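Local coordinates for protein angel homolog 2 (Homo sapiens, PDB 6RW0) that hydrolyses 2',3'-cyclic phosphates and probably binds mRNA 3' untranslated regions, as a member of the CCR4 family of the endonuclease/exonuclease/phosphatase group, at residues 78-83 against 408-413; 148-153 against 175-180; 198-203 against 265-270; 289-294 against 331-336; 390-395 against 422-427. All coordinates share one frame; numbering follows the deposited sequence.

Interaction 1 of 5, residues 78-83 against 408-413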
# COMPACT_ATOMS: atom_id res chain seq x y z
N PRO A 78 -15.33 -15.51 18.43
CA PRO A 78 -16.15 -15.74 17.23
C PRO A 78 -15.88 -14.78 16.09
O PRO A 78 -16.13 -15.12 14.93
CB PRO A 78 -17.59 -15.62 17.74
CG PRO A 78 -17.50 -15.90 19.21
CD PRO A 78 -16.16 -15.38 19.65
N VAL A 79 -15.36 -13.58 16.39
CA VAL A 79 -15.19 -12.58 15.34
C VAL A 79 -13.97 -12.88 14.47
O VAL A 79 -13.78 -12.20 13.45
CB VAL A 79 -15.14 -11.13 15.84
CG1 VAL A 79 -16.28 -10.86 16.83
CG2 VAL A 79 -13.80 -10.78 16.43
N LEU A 80 -13.15 -13.86 14.84
CA LEU A 80 -11.93 -14.09 14.09
C LEU A 80 -12.07 -15.10 12.96
O LEU A 80 -11.20 -15.15 12.09
CB LEU A 80 -10.80 -14.54 15.03
CG LEU A 80 -10.41 -13.50 16.08
CD1 LEU A 80 -9.41 -14.11 17.04
CD2 LEU A 80 -9.82 -12.26 15.44
N HIS A 81 -13.13 -15.90 12.94
CA HIS A 81 -13.27 -16.92 11.91
C HIS A 81 -13.48 -16.29 10.54
O HIS A 81 -14.18 -15.28 10.40
CB HIS A 81 -14.46 -17.82 12.24
CG HIS A 81 -14.33 -18.53 13.55
ND1 HIS A 81 -13.35 -19.47 13.79
CD2 HIS A 81 -15.05 -18.43 14.69
CE1 HIS A 81 -13.47 -19.92 15.03
NE2 HIS A 81 -14.49 -19.30 15.59
N TRP A 82 -12.90 -16.91 9.51
CA TRP A 82 -13.07 -16.39 8.16
C TRP A 82 -14.54 -16.39 7.74
O TRP A 82 -14.97 -15.51 6.99
CB TRP A 82 -12.23 -17.20 7.17
CG TRP A 82 -12.30 -16.74 5.75
CD1 TRP A 82 -12.75 -17.46 4.68
CD2 TRP A 82 -11.89 -15.47 5.22
NE1 TRP A 82 -12.63 -16.73 3.53
CE2 TRP A 82 -12.12 -15.50 3.83
CE3 TRP A 82 -11.36 -14.31 5.79
CZ2 TRP A 82 -11.84 -14.41 3.01
CZ3 TRP A 82 -11.07 -13.25 4.97
CH2 TRP A 82 -11.31 -13.30 3.60
N SER A 83 -15.33 -17.35 8.23
CA SER A 83 -16.76 -17.37 7.92
C SER A 83 -17.48 -16.14 8.46
O SER A 83 -18.55 -15.78 7.96
CB SER A 83 -17.39 -18.64 8.49
OG SER A 83 -17.24 -18.68 9.90
N GLY A 408 -10.61 -2.52 19.74
CA GLY A 408 -9.56 -2.86 18.82
C GLY A 408 -10.06 -3.53 17.55
O GLY A 408 -11.26 -3.64 17.30
N LEU A 409 -9.08 -3.93 16.75
CA LEU A 409 -9.34 -4.51 15.41
C LEU A 409 -8.71 -5.91 15.32
O LEU A 409 -7.71 -6.12 15.98
CB LEU A 409 -8.72 -3.63 14.33
CG LEU A 409 -9.40 -2.29 14.12
CD1 LEU A 409 -8.73 -1.56 12.98
CD2 LEU A 409 -10.88 -2.46 13.87
N PRO A 410 -9.29 -6.93 14.64
CA PRO A 410 -10.67 -6.98 14.15
C PRO A 410 -11.66 -7.01 15.33
O PRO A 410 -11.33 -7.26 16.44
CB PRO A 410 -10.77 -8.23 13.29
CG PRO A 410 -9.69 -9.11 13.83
CD PRO A 410 -8.62 -8.18 14.33
N ASN A 411 -12.89 -6.67 15.03
CA ASN A 411 -13.97 -6.68 16.03
C ASN A 411 -15.23 -7.22 15.35
O ASN A 411 -15.17 -7.67 14.23
CB ASN A 411 -14.07 -5.31 16.72
CG ASN A 411 -14.51 -4.20 15.80
OD1 ASN A 411 -15.39 -4.40 15.00
ND2 ASN A 411 -13.89 -3.05 15.93
N GLU A 412 -16.35 -7.23 16.04
CA GLU A 412 -17.56 -7.85 15.47
C GLU A 412 -18.05 -7.06 14.26
O GLU A 412 -18.86 -7.59 13.55
CB GLU A 412 -18.64 -8.07 16.53
CG GLU A 412 -18.92 -6.87 17.38
CD GLU A 412 -19.52 -7.31 18.70
OE1 GLU A 412 -20.72 -7.34 18.76
OE2 GLU A 412 -18.75 -7.67 19.62
N ASN A 413 -17.61 -5.83 14.07
CA ASN A 413 -18.06 -4.98 12.93
C ASN A 413 -16.96 -4.67 11.88
O ASN A 413 -17.29 -4.58 10.70
CB ASN A 413 -18.73 -3.74 13.53
CG ASN A 413 -19.88 -4.11 14.45
OD1 ASN A 413 -19.91 -3.77 15.63
ND2 ASN A 413 -20.84 -4.84 13.92
O HOH W 1 -14.13 -9.61 12.57

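Interaction 2 of 5, residues 148-153 against 175-180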
# COMPACT_ATOMS: atom_id res chain seq x y z
N PHE A 148 -13.00 1.26 -16.78
CA PHE A 148 -11.67 1.18 -17.41
C PHE A 148 -11.50 -0.08 -18.26
O PHE A 148 -12.15 -1.06 -18.02
CB PHE A 148 -10.55 1.01 -16.38
CG PHE A 148 -10.47 2.04 -15.29
CD1 PHE A 148 -9.74 3.18 -15.46
CD2 PHE A 148 -11.11 1.84 -14.09
CE1 PHE A 148 -9.67 4.11 -14.45
CE2 PHE A 148 -11.05 2.79 -13.09
CZ PHE A 148 -10.32 3.92 -13.27
N SER A 149 -10.59 0.01 -19.23
CA SER A 149 -10.05 -1.15 -19.91
C SER A 149 -8.62 -1.39 -19.43
O SER A 149 -7.91 -0.47 -19.02
CB SER A 149 -10.00 -0.96 -21.43
OG SER A 149 -11.30 -0.83 -21.98
N LEU A 150 -8.19 -2.64 -19.51
CA LEU A 150 -6.87 -3.03 -19.05
C LEU A 150 -5.88 -2.97 -20.20
O LEU A 150 -6.07 -3.63 -21.23
CB LEU A 150 -6.96 -4.46 -18.52
CG LEU A 150 -5.69 -5.08 -17.95
CD1 LEU A 150 -5.10 -4.24 -16.84
CD2 LEU A 150 -6.07 -6.47 -17.47
N LEU A 151 -4.80 -2.20 -20.02
CA LEU A 151 -3.75 -2.15 -21.02
C LEU A 151 -2.61 -3.11 -20.73
O LEU A 151 -2.07 -3.73 -21.65
CB LEU A 151 -3.20 -0.72 -21.14
CG LEU A 151 -4.25 0.33 -21.54
CD1 LEU A 151 -3.60 1.69 -21.66
CD2 LEU A 151 -4.92 -0.06 -22.83
N SER A 152 -2.20 -3.24 -19.46
CA SER A 152 -1.13 -4.16 -19.13
C SER A 152 -1.17 -4.52 -17.65
O SER A 152 -1.65 -3.75 -16.81
CB SER A 152 0.25 -3.58 -19.48
OG SER A 152 0.53 -2.42 -18.73
N VAL A 153 -0.63 -5.70 -17.37
CA VAL A 153 -0.50 -6.24 -16.02
C VAL A 153 0.98 -6.49 -15.79
O VAL A 153 1.63 -7.21 -16.56
CB VAL A 153 -1.30 -7.55 -15.87
CG1 VAL A 153 -1.18 -8.07 -14.43
CG2 VAL A 153 -2.74 -7.34 -16.28
N LEU A 175 -0.82 -2.03 -12.63
CA LEU A 175 -1.69 -2.12 -13.80
C LEU A 175 -1.64 -0.80 -14.55
O LEU A 175 -1.51 0.27 -13.94
CB LEU A 175 -3.15 -2.41 -13.43
CG LEU A 175 -3.47 -3.66 -12.61
CD1 LEU A 175 -4.98 -3.93 -12.63
CD2 LEU A 175 -2.72 -4.89 -13.05
N LEU A 176 -1.78 -0.87 -15.86
CA LEU A 176 -2.00 0.31 -16.67
C LEU A 176 -3.42 0.21 -17.21
O LEU A 176 -3.77 -0.78 -17.85
CB LEU A 176 -0.98 0.41 -17.80
CG LEU A 176 -1.01 1.77 -18.50
CD1 LEU A 176 -0.55 2.92 -17.61
CD2 LEU A 176 -0.15 1.70 -19.75
N LEU A 177 -4.23 1.21 -16.87
CA LEU A 177 -5.68 1.21 -17.17
C LEU A 177 -6.04 2.36 -18.11
O LEU A 177 -5.48 3.40 -17.97
CB LEU A 177 -6.47 1.38 -15.87
CG LEU A 177 -6.23 0.35 -14.78
CD1 LEU A 177 -7.08 0.67 -13.57
CD2 LEU A 177 -6.52 -1.05 -15.26
N GLN A 178 -6.97 2.14 -19.02
CA GLN A 178 -7.45 3.19 -19.93
C GLN A 178 -8.85 3.60 -19.46
O GLN A 178 -9.73 2.77 -19.50
CB GLN A 178 -7.50 2.69 -21.37
CG GLN A 178 -7.92 3.77 -22.34
CD GLN A 178 -6.97 4.94 -22.33
OE1 GLN A 178 -5.77 4.77 -22.31
NE2 GLN A 178 -7.51 6.14 -22.29
N PRO A 179 -9.06 4.85 -19.02
CA PRO A 179 -10.40 5.30 -18.65
C PRO A 179 -11.37 5.13 -19.83
O PRO A 179 -10.99 5.42 -20.90
CB PRO A 179 -10.20 6.77 -18.30
CG PRO A 179 -8.78 6.83 -17.85
CD PRO A 179 -8.06 5.87 -18.76
N LYS A 180 -12.58 4.65 -19.57
CA LYS A 180 -13.60 4.42 -20.61
C LYS A 180 -14.43 5.69 -20.81
O LYS A 180 -15.43 5.81 -20.16
CB LYS A 180 -14.51 3.28 -20.19
CG LYS A 180 -13.98 1.91 -20.55
CD LYS A 180 -15.03 0.86 -20.59
CE LYS A 180 -14.42 -0.49 -20.82
NZ LYS A 180 -15.42 -1.57 -20.65

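Interaction 3 of 5, residues 198-203 against 265-270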
# COMPACT_ATOMS: atom_id res chain seq x y z
N TYR A 198 7.53 -6.59 6.64
CA TYR A 198 7.19 -6.07 7.97
C TYR A 198 8.46 -5.82 8.80
O TYR A 198 8.53 -4.74 9.32
CB TYR A 198 6.28 -7.05 8.72
CG TYR A 198 6.20 -6.73 10.18
CD1 TYR A 198 5.54 -5.60 10.62
CD2 TYR A 198 6.87 -7.48 11.12
CE1 TYR A 198 5.52 -5.25 11.95
CE2 TYR A 198 6.86 -7.14 12.45
CZ TYR A 198 6.18 -6.03 12.87
OH TYR A 198 6.19 -5.69 14.19
N ASN A 199 9.38 -6.79 8.85
CA ASN A 199 10.52 -6.81 9.77
C ASN A 199 11.09 -5.42 10.04
O ASN A 199 11.71 -4.82 9.16
CB ASN A 199 11.57 -7.74 9.17
CG ASN A 199 12.63 -8.16 10.16
OD1 ASN A 199 13.34 -7.33 10.70
ND2 ASN A 199 12.74 -9.47 10.39
N PRO A 200 10.89 -4.88 11.24
CA PRO A 200 11.30 -3.49 11.49
C PRO A 200 12.79 -3.21 11.36
O PRO A 200 13.17 -2.06 11.08
CB PRO A 200 10.82 -3.23 12.92
CG PRO A 200 9.65 -4.11 13.06
CD PRO A 200 9.95 -5.36 12.28
N ARG A 201 13.65 -4.16 11.64
CA ARG A 201 15.10 -3.94 11.55
C ARG A 201 15.55 -3.76 10.10
O ARG A 201 16.47 -3.04 9.88
CB ARG A 201 15.87 -5.09 12.21
CG ARG A 201 17.37 -4.86 12.28
CD ARG A 201 18.12 -5.92 13.07
NE ARG A 201 18.08 -7.22 12.45
CZ ARG A 201 19.06 -8.10 12.49
NH1 ARG A 201 20.27 -7.74 12.89
NH2 ARG A 201 18.85 -9.34 12.10
N ARG A 202 14.93 -4.45 9.16
CA ARG A 202 15.45 -4.52 7.77
C ARG A 202 14.96 -3.40 6.84
O ARG A 202 14.41 -3.70 5.82
CB ARG A 202 15.16 -5.90 7.20
CG ARG A 202 15.77 -7.03 8.03
CD ARG A 202 17.26 -6.86 8.28
NE ARG A 202 18.04 -6.73 7.07
CZ ARG A 202 18.44 -7.74 6.32
NH1 ARG A 202 18.17 -8.97 6.70
NH2 ARG A 202 19.09 -7.52 5.20
N GLY A 203 15.38 -2.18 7.13
CA GLY A 203 15.09 -0.99 6.31
C GLY A 203 15.82 -1.05 4.99
O GLY A 203 15.39 -0.39 4.07
N SER A 265 11.98 2.76 8.62
CA SER A 265 10.53 2.68 8.56
C SER A 265 9.83 3.44 9.68
O SER A 265 8.62 3.68 9.58
CB SER A 265 10.08 1.22 8.69
OG SER A 265 10.37 0.75 10.00
N GLY A 266 10.54 3.74 10.76
CA GLY A 266 9.94 4.44 11.90
C GLY A 266 9.08 3.52 12.75
O GLY A 266 8.46 3.99 13.66
N GLN A 267 9.06 2.22 12.47
CA GLN A 267 8.28 1.25 13.27
C GLN A 267 8.98 1.05 14.61
O GLN A 267 10.14 1.17 14.62
CB GLN A 267 8.26 -0.14 12.65
CG GLN A 267 7.45 -0.27 11.37
CD GLN A 267 7.91 -1.48 10.61
OE1 GLN A 267 9.01 -1.52 10.11
NE2 GLN A 267 7.08 -2.50 10.55
N GLU A 268 8.28 0.62 15.64
CA GLU A 268 8.92 0.36 16.95
C GLU A 268 10.10 -0.62 16.75
O GLU A 268 9.90 -1.72 16.25
CB GLU A 268 7.88 -0.20 17.92
CG GLU A 268 8.13 0.18 19.36
CD GLU A 268 7.11 -0.43 20.31
OE1 GLU A 268 5.95 -0.58 19.90
OE2 GLU A 268 7.49 -0.76 21.44
N GLN A 269 11.28 -0.21 17.20
CA GLN A 269 12.59 -0.88 17.06
C GLN A 269 13.42 -0.60 18.33
O GLN A 269 13.05 0.31 19.05
CB GLN A 269 13.22 -0.26 15.81
CG GLN A 269 13.50 1.24 15.94
CD GLN A 269 12.35 2.22 16.07
OE1 GLN A 269 11.76 2.46 17.13
NE2 GLN A 269 12.14 2.96 15.01
N SER A 270 14.46 -1.39 18.60
CA SER A 270 15.40 -1.15 19.73
C SER A 270 16.16 0.17 19.52
O SER A 270 16.58 0.75 20.50
CB SER A 270 16.37 -2.29 19.93
OG SER A 270 17.28 -2.38 18.85
O HOH W 2 6.98 -2.77 15.16
O HOH W 3 13.42 0.12 9.24

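Interaction 4 of 5, residues 289-294 against 331-336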
# COMPACT_ATOMS: atom_id res chain seq x y z
N SER A 289 18.98 2.07 -10.78
CA SER A 289 19.86 3.20 -10.46
C SER A 289 19.47 3.83 -9.13
O SER A 289 18.39 3.57 -8.64
CB SER A 289 19.80 4.23 -11.55
OG SER A 289 18.62 4.99 -11.45
N GLN A 290 20.25 4.80 -8.67
CA GLN A 290 19.94 5.58 -7.45
C GLN A 290 18.74 6.52 -7.67
O GLN A 290 18.36 7.14 -6.73
CB GLN A 290 21.15 6.38 -6.97
CG GLN A 290 22.31 5.50 -6.56
CD GLN A 290 21.96 4.66 -5.37
OE1 GLN A 290 21.48 3.56 -5.53
NE2 GLN A 290 22.19 5.18 -4.17
N ASN A 291 18.28 6.74 -8.91
CA ASN A 291 17.04 7.48 -9.21
C ASN A 291 15.85 6.50 -9.29
O ASN A 291 14.83 6.92 -9.76
CB ASN A 291 17.19 8.30 -10.48
CG ASN A 291 18.24 9.38 -10.35
OD1 ASN A 291 18.57 9.80 -9.26
ND2 ASN A 291 18.76 9.83 -11.46
N CYS A 292 16.03 5.22 -8.93
CA CYS A 292 14.95 4.23 -8.88
C CYS A 292 14.34 3.98 -10.26
O CYS A 292 13.12 3.82 -10.40
CB CYS A 292 13.88 4.59 -7.85
SG CYS A 292 14.51 4.60 -6.16
N VAL A 293 15.19 3.95 -11.28
CA VAL A 293 14.77 3.54 -12.62
C VAL A 293 15.59 2.33 -13.05
O VAL A 293 16.74 2.15 -12.64
CB VAL A 293 14.86 4.66 -13.67
CG1 VAL A 293 14.01 5.83 -13.23
CG2 VAL A 293 16.29 5.08 -13.89
N TYR A 294 14.99 1.49 -13.89
CA TYR A 294 15.76 0.40 -14.45
C TYR A 294 16.91 0.95 -15.28
O TYR A 294 16.78 1.98 -15.96
CB TYR A 294 14.87 -0.44 -15.35
CG TYR A 294 13.81 -1.26 -14.65
CD1 TYR A 294 14.14 -2.09 -13.59
CD2 TYR A 294 12.48 -1.22 -15.06
CE1 TYR A 294 13.19 -2.85 -12.96
CE2 TYR A 294 11.52 -1.99 -14.42
CZ TYR A 294 11.88 -2.79 -13.38
OH TYR A 294 10.96 -3.57 -12.70
N GLN A 331 16.94 9.09 -5.14
CA GLN A 331 15.98 9.99 -5.75
C GLN A 331 14.94 9.16 -6.50
O GLN A 331 15.18 8.00 -6.83
CB GLN A 331 16.67 10.96 -6.72
CG GLN A 331 17.68 11.92 -6.08
CD GLN A 331 19.09 11.34 -5.89
OE1 GLN A 331 19.83 11.77 -5.00
NE2 GLN A 331 19.48 10.39 -6.74
N HIS A 332 13.78 9.77 -6.75
CA HIS A 332 12.85 9.27 -7.76
C HIS A 332 12.34 10.49 -8.52
O HIS A 332 12.51 11.63 -8.09
CB HIS A 332 11.72 8.39 -7.20
CG HIS A 332 10.72 9.12 -6.37
ND1 HIS A 332 9.89 10.09 -6.89
CD2 HIS A 332 10.40 9.00 -5.07
CE1 HIS A 332 9.10 10.54 -5.93
NE2 HIS A 332 9.40 9.90 -4.81
N HIS A 333 11.71 10.24 -9.68
CA HIS A 333 11.32 11.31 -10.59
C HIS A 333 9.84 11.63 -10.56
O HIS A 333 9.36 12.34 -11.45
CB HIS A 333 11.72 10.95 -12.02
CG HIS A 333 13.20 10.80 -12.21
ND1 HIS A 333 14.10 11.75 -11.79
CD2 HIS A 333 13.92 9.82 -12.80
CE1 HIS A 333 15.32 11.37 -12.11
NE2 HIS A 333 15.24 10.20 -12.72
N PHE A 334 9.11 11.15 -9.56
CA PHE A 334 7.67 11.40 -9.49
C PHE A 334 7.39 12.61 -8.60
O PHE A 334 8.25 13.08 -7.85
CB PHE A 334 6.92 10.18 -8.97
CG PHE A 334 7.24 8.90 -9.70
CD1 PHE A 334 7.03 8.79 -11.06
CD2 PHE A 334 7.76 7.82 -9.02
CE1 PHE A 334 7.33 7.61 -11.73
CE2 PHE A 334 8.05 6.63 -9.68
CZ PHE A 334 7.84 6.53 -11.04
N SER A 335 6.16 13.10 -8.68
CA SER A 335 5.66 14.17 -7.81
C SER A 335 4.41 13.60 -7.14
O SER A 335 3.31 13.65 -7.69
CB SER A 335 5.35 15.41 -8.61
OG SER A 335 4.84 16.43 -7.77
N LEU A 336 4.60 13.02 -5.95
CA LEU A 336 3.54 12.29 -5.26
C LEU A 336 3.10 12.99 -3.99
O LEU A 336 3.93 13.46 -3.20
CB LEU A 336 4.04 10.90 -4.87
CG LEU A 336 4.49 10.05 -6.04
CD1 LEU A 336 5.15 8.76 -5.56
CD2 LEU A 336 3.31 9.73 -6.94
O HOH W 4 12.12 7.54 -10.73

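Interaction 5 of 5, residues 390-395 against 422-427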
# COMPACT_ATOMS: atom_id res chain seq x y z
N LYS A 390 -6.48 15.56 -9.20
CA LYS A 390 -7.03 16.41 -8.13
C LYS A 390 -7.71 15.49 -7.12
O LYS A 390 -8.47 14.63 -7.52
CB LYS A 390 -8.03 17.42 -8.69
CG LYS A 390 -7.47 18.32 -9.77
CD LYS A 390 -6.74 19.51 -9.24
CE LYS A 390 -6.55 20.59 -10.30
NZ LYS A 390 -7.80 20.87 -11.05
N LEU A 391 -7.38 15.66 -5.86
CA LEU A 391 -8.07 14.92 -4.80
C LEU A 391 -9.37 15.65 -4.49
O LEU A 391 -9.35 16.81 -4.05
CB LEU A 391 -7.20 14.84 -3.55
CG LEU A 391 -7.88 14.13 -2.38
CD1 LEU A 391 -8.16 12.68 -2.71
CD2 LEU A 391 -7.01 14.22 -1.14
N LEU A 392 -10.49 14.98 -4.72
CA LEU A 392 -11.79 15.59 -4.44
C LEU A 392 -12.25 15.33 -3.02
O LEU A 392 -12.85 16.21 -2.39
CB LEU A 392 -12.83 15.02 -5.41
CG LEU A 392 -12.62 15.26 -6.90
CD1 LEU A 392 -13.72 14.54 -7.70
CD2 LEU A 392 -12.62 16.75 -7.19
N ALA A 393 -12.02 14.12 -2.50
CA ALA A 393 -12.54 13.74 -1.19
C ALA A 393 -11.78 12.53 -0.68
O ALA A 393 -11.18 11.77 -1.44
CB ALA A 393 -14.03 13.41 -1.27
N ARG A 394 -11.83 12.34 0.64
CA ARG A 394 -11.25 11.18 1.28
C ARG A 394 -12.14 10.75 2.43
O ARG A 394 -12.88 11.57 3.00
CB ARG A 394 -9.83 11.46 1.79
CG ARG A 394 -9.78 12.53 2.86
CD ARG A 394 -8.35 12.93 3.17
NE ARG A 394 -8.39 14.03 4.13
CZ ARG A 394 -7.48 14.99 4.24
NH1 ARG A 394 -6.41 14.99 3.46
NH2 ARG A 394 -7.65 15.94 5.14
N LEU A 395 -12.07 9.47 2.79
CA LEU A 395 -12.86 8.93 3.89
C LEU A 395 -12.03 9.03 5.16
O LEU A 395 -11.02 8.34 5.30
CB LEU A 395 -13.24 7.48 3.63
CG LEU A 395 -14.17 6.85 4.68
CD1 LEU A 395 -15.52 7.52 4.57
CD2 LEU A 395 -14.28 5.36 4.51
N LEU A 422 -9.85 5.34 1.43
CA LEU A 422 -10.69 5.58 0.27
C LEU A 422 -10.55 7.02 -0.16
O LEU A 422 -10.64 7.93 0.67
CB LEU A 422 -12.15 5.24 0.59
CG LEU A 422 -13.19 5.38 -0.51
CD1 LEU A 422 -12.99 4.40 -1.66
CD2 LEU A 422 -14.59 5.20 0.10
N ALA A 423 -10.37 7.23 -1.47
CA ALA A 423 -10.21 8.56 -2.03
C ALA A 423 -11.03 8.66 -3.31
O ALA A 423 -11.19 7.68 -4.04
CB ALA A 423 -8.75 8.82 -2.39
N LYS A 424 -11.48 9.87 -3.60
CA LYS A 424 -12.07 10.18 -4.90
C LYS A 424 -11.18 11.19 -5.61
O LYS A 424 -10.85 12.24 -5.04
CB LYS A 424 -13.48 10.74 -4.80
CG LYS A 424 -14.11 10.91 -6.18
CD LYS A 424 -15.63 10.97 -6.15
CE LYS A 424 -16.14 12.03 -7.11
NZ LYS A 424 -17.58 11.86 -7.45
N PHE A 425 -10.83 10.87 -6.85
CA PHE A 425 -9.92 11.69 -7.67
C PHE A 425 -10.62 12.23 -8.91
O PHE A 425 -11.59 11.66 -9.34
CB PHE A 425 -8.73 10.85 -8.15
CG PHE A 425 -7.80 10.39 -7.07
CD1 PHE A 425 -6.97 11.26 -6.40
CD2 PHE A 425 -7.75 9.05 -6.72
CE1 PHE A 425 -6.13 10.82 -5.40
CE2 PHE A 425 -6.91 8.62 -5.72
CZ PHE A 425 -6.10 9.50 -5.07
N ARG A 426 -10.09 13.32 -9.43
CA ARG A 426 -10.55 13.92 -10.69
C ARG A 426 -9.36 14.01 -11.65
O ARG A 426 -8.35 14.54 -11.27
CB ARG A 426 -11.10 15.33 -10.48
CG ARG A 426 -11.39 16.05 -11.78
CD ARG A 426 -12.44 17.13 -11.63
NE ARG A 426 -13.71 16.57 -11.22
CZ ARG A 426 -14.64 17.25 -10.58
NH1 ARG A 426 -14.46 18.53 -10.34
NH2 ARG A 426 -15.74 16.66 -10.19
N LEU A 427 -9.50 13.50 -12.86
CA LEU A 427 -8.51 13.74 -13.92
C LEU A 427 -9.13 14.80 -14.82
O LEU A 427 -10.15 14.53 -15.40
CB LEU A 427 -8.26 12.44 -14.68
CG LEU A 427 -7.40 12.59 -15.92
CD1 LEU A 427 -6.04 13.14 -15.57
CD2 LEU A 427 -7.29 11.28 -16.65

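Interaction 1 of 5, residues 78-83 against 408-413
V79 sits with its isopropyl head over one face of the peptide group joining N411 and E412. CB lies 3.8 Å from N411 O, CG2 stays close to N411 C and O, and CG1 reaches on to E412 CA at 3.5 Å. With CG1 anti to its own carbonyl carbon (chi1 -47°), that methyl also touches E412 CB. The other flat group is the N411 amide, which bonds within its own loop: OD1 takes N413 N (2.8 Å) in the carbonyl plane, forming an Asx turn, and accepts N414 N. On its other arm ND2 donates to G408 O at 3.0 Å, with that oxygen about 20° out of the amide plane. The contact docks the loop after helix 400-405 onto the lead-in to helix 82-96 of the DNase I-like fold; the side chain of P410 is about 10 Å from a bound magnesium ion. P410, preceded by a cis peptide, puts CG 3.5 Å from L80 CD2, the two side chains at about a right angle. A water donates to both V79 O and N411 O, each at 2.8 Å. The E412 carboxylate reaches R76 in a salt bridge.

Interaction 2 of 5, residues 148-153 against 175-180
L176 O takes two donors from the opposite strand: L151 N at 2.8 Å and, more weakly, S152 N at 3.3 Å. L151 also brings its CB to 3.3 Å from the same oxygen, while its CD1 meets L176 CD2. S152 O returns a bond by accepting L176 N. Farther along, S149 and Q178 form a hydrogen-bonded antiparallel pair, with Q178 N to S149 O at 2.8 Å and almost straight at 171°. On one face of the sheet, L177 CD1 makes a CH-pi contact over the F148 ring, 4.1 Å from its centroid. L177 CD2 turns instead to L150 CD1, 3.8 Å away; in L150, with CG anti to the backbone N, chi2 of 56° then swings CD1 toward the partner strand. This leucine-rich face packs on F143 of strand 137-144, and F148 meets F50, both in the other large sheet. Two residues, L151 and S152, thus face the single L176: a classic beta bulge in an antiparallel pair of the DNase I-like beta-sandwich.

Interaction 3 of 5, residues 198-203 against 265-270
S265 faces P200 through a water: S265 N donates to it at 3.1 Å, and the same water lies 2.9 Å from P200 O. S265 opens an ST turn, its OG accepting Q267 N, in the long loop between strands 253-255 and 329-331; the partner is the loop leading into helix 203-220. That OG also donates to Q267 OE1 at 2.6 Å, arriving in the carbonyl plane on a lone pair, which helps to fix the rotation of the amide. Q267 comes next and reaches across to the other loop. Its chain runs extended beyond CG, and NE2 donates to Y198 O at 2.9 Å with the oxygen near the amide plane. OE1 rests 3.3 Å from P200 CA. K206 NZ bonds to both Q267 OE1 and Y198 O, so its charge would probably ease the approach of these two acceptors. The amide stands at 90° to the Y198 ring, one face of which carries P200 CD. Y198 is about 7 Å, by its side chain, from a bound magnesium ion. E268 follows, turning its carbonyl inward: O lies 3.8 Å from P200 CB and accepts from a second water, which is 3.2 Å from Y198 OH.

Interaction 4 of 5, residues 289-294 against 331-336
N291 and Q331 bury the most surface here, with H333 next. The amides of the first two meet at a steep 75° between planes: Q331 NE2 donates to N291 OD1 at 2.7 Å, coming nearly along the C=O axis. Q331 has two deposited conformers, so this bond is sure only for the one described. Q331 CB also lies 3.4 Å from that oxygen, and the bend at chi2 (84°) turns CD, and with it the amide, back toward N291. The backbone adds a second bond, Q331 N donating to Q290 O at 2.9 Å, while N291 CA rests close to Q331 O. N291 CB also meets H333, whose NE2 is 3.5 Å away; V293 CG1 touches CD2 of that imidazole at 4.0 Å. An alanine in place of N291 would probably leave Q331 NE2 without this acceptor and its side chain freer to turn. A water accepts from H333 N and donates to N291 O, both at 2.9 Å. C292 packs on helices 203-220 and 244-251, and H332 NE2 bonds to I249 O. What docks against the end of strand 329-331 is a type I beta turn, S289 to C292, overlaid by an ST turn in which S289 OG accepts N291 N.

Interaction 5 of 5, residues 390-395 against 422-427
L392 sits at a classic beta bulge, sharing K424 as partner with A393, where two antiparallel strands of the DNase I-like sandwich run together. From the bulge its side chain leans over the neighbouring strand. CB lies 3.4 Å from K424 O, the oxygen that takes L392 N at 2.8 Å and A393 N only weakly. CG, anti to the carbonyl carbon (chi1 -61°), meets R426 CB at 3.9 Å. There the chain forks: CD1 reaches K424 CE at 3.5 Å and R426 NH2, while CD2 stands 3.9 Å above the centre of the R426 guanidinium. D51, in a salt bridge with R426 NE, helps to position that flat group. An alanine here would keep CB but would probably open a gap between K424 and R426, leaving the guanidinium without the cover of the L392 methyls on that face. On the opposite side of the sheet L391 CD1 lies 3.8 Å from F425 CE1 and 3.9 Å from A423 CB.

Interactions 2 and 5 each join neighbouring strands, one in each of the two large sheets of the sandwich; their centres are 19 Å apart and their nearest atoms about 5 Å. The others join loops around this core. Interactions 1 and 3, with centres 27 Å apart, lie on the side of the magnesium ion, and interaction 4 packs against helices 203-220 and 244-251, its centre 40 Å from interaction 1. Along the chain interactions 2, 3 and 4 follow in series inside the loop closed by 78-83 and 408-413, whereas interaction 5 alternates with interaction 1. Interaction 1 thus ties an early part of the chain to a late one, while interaction 5 pairs two late strands.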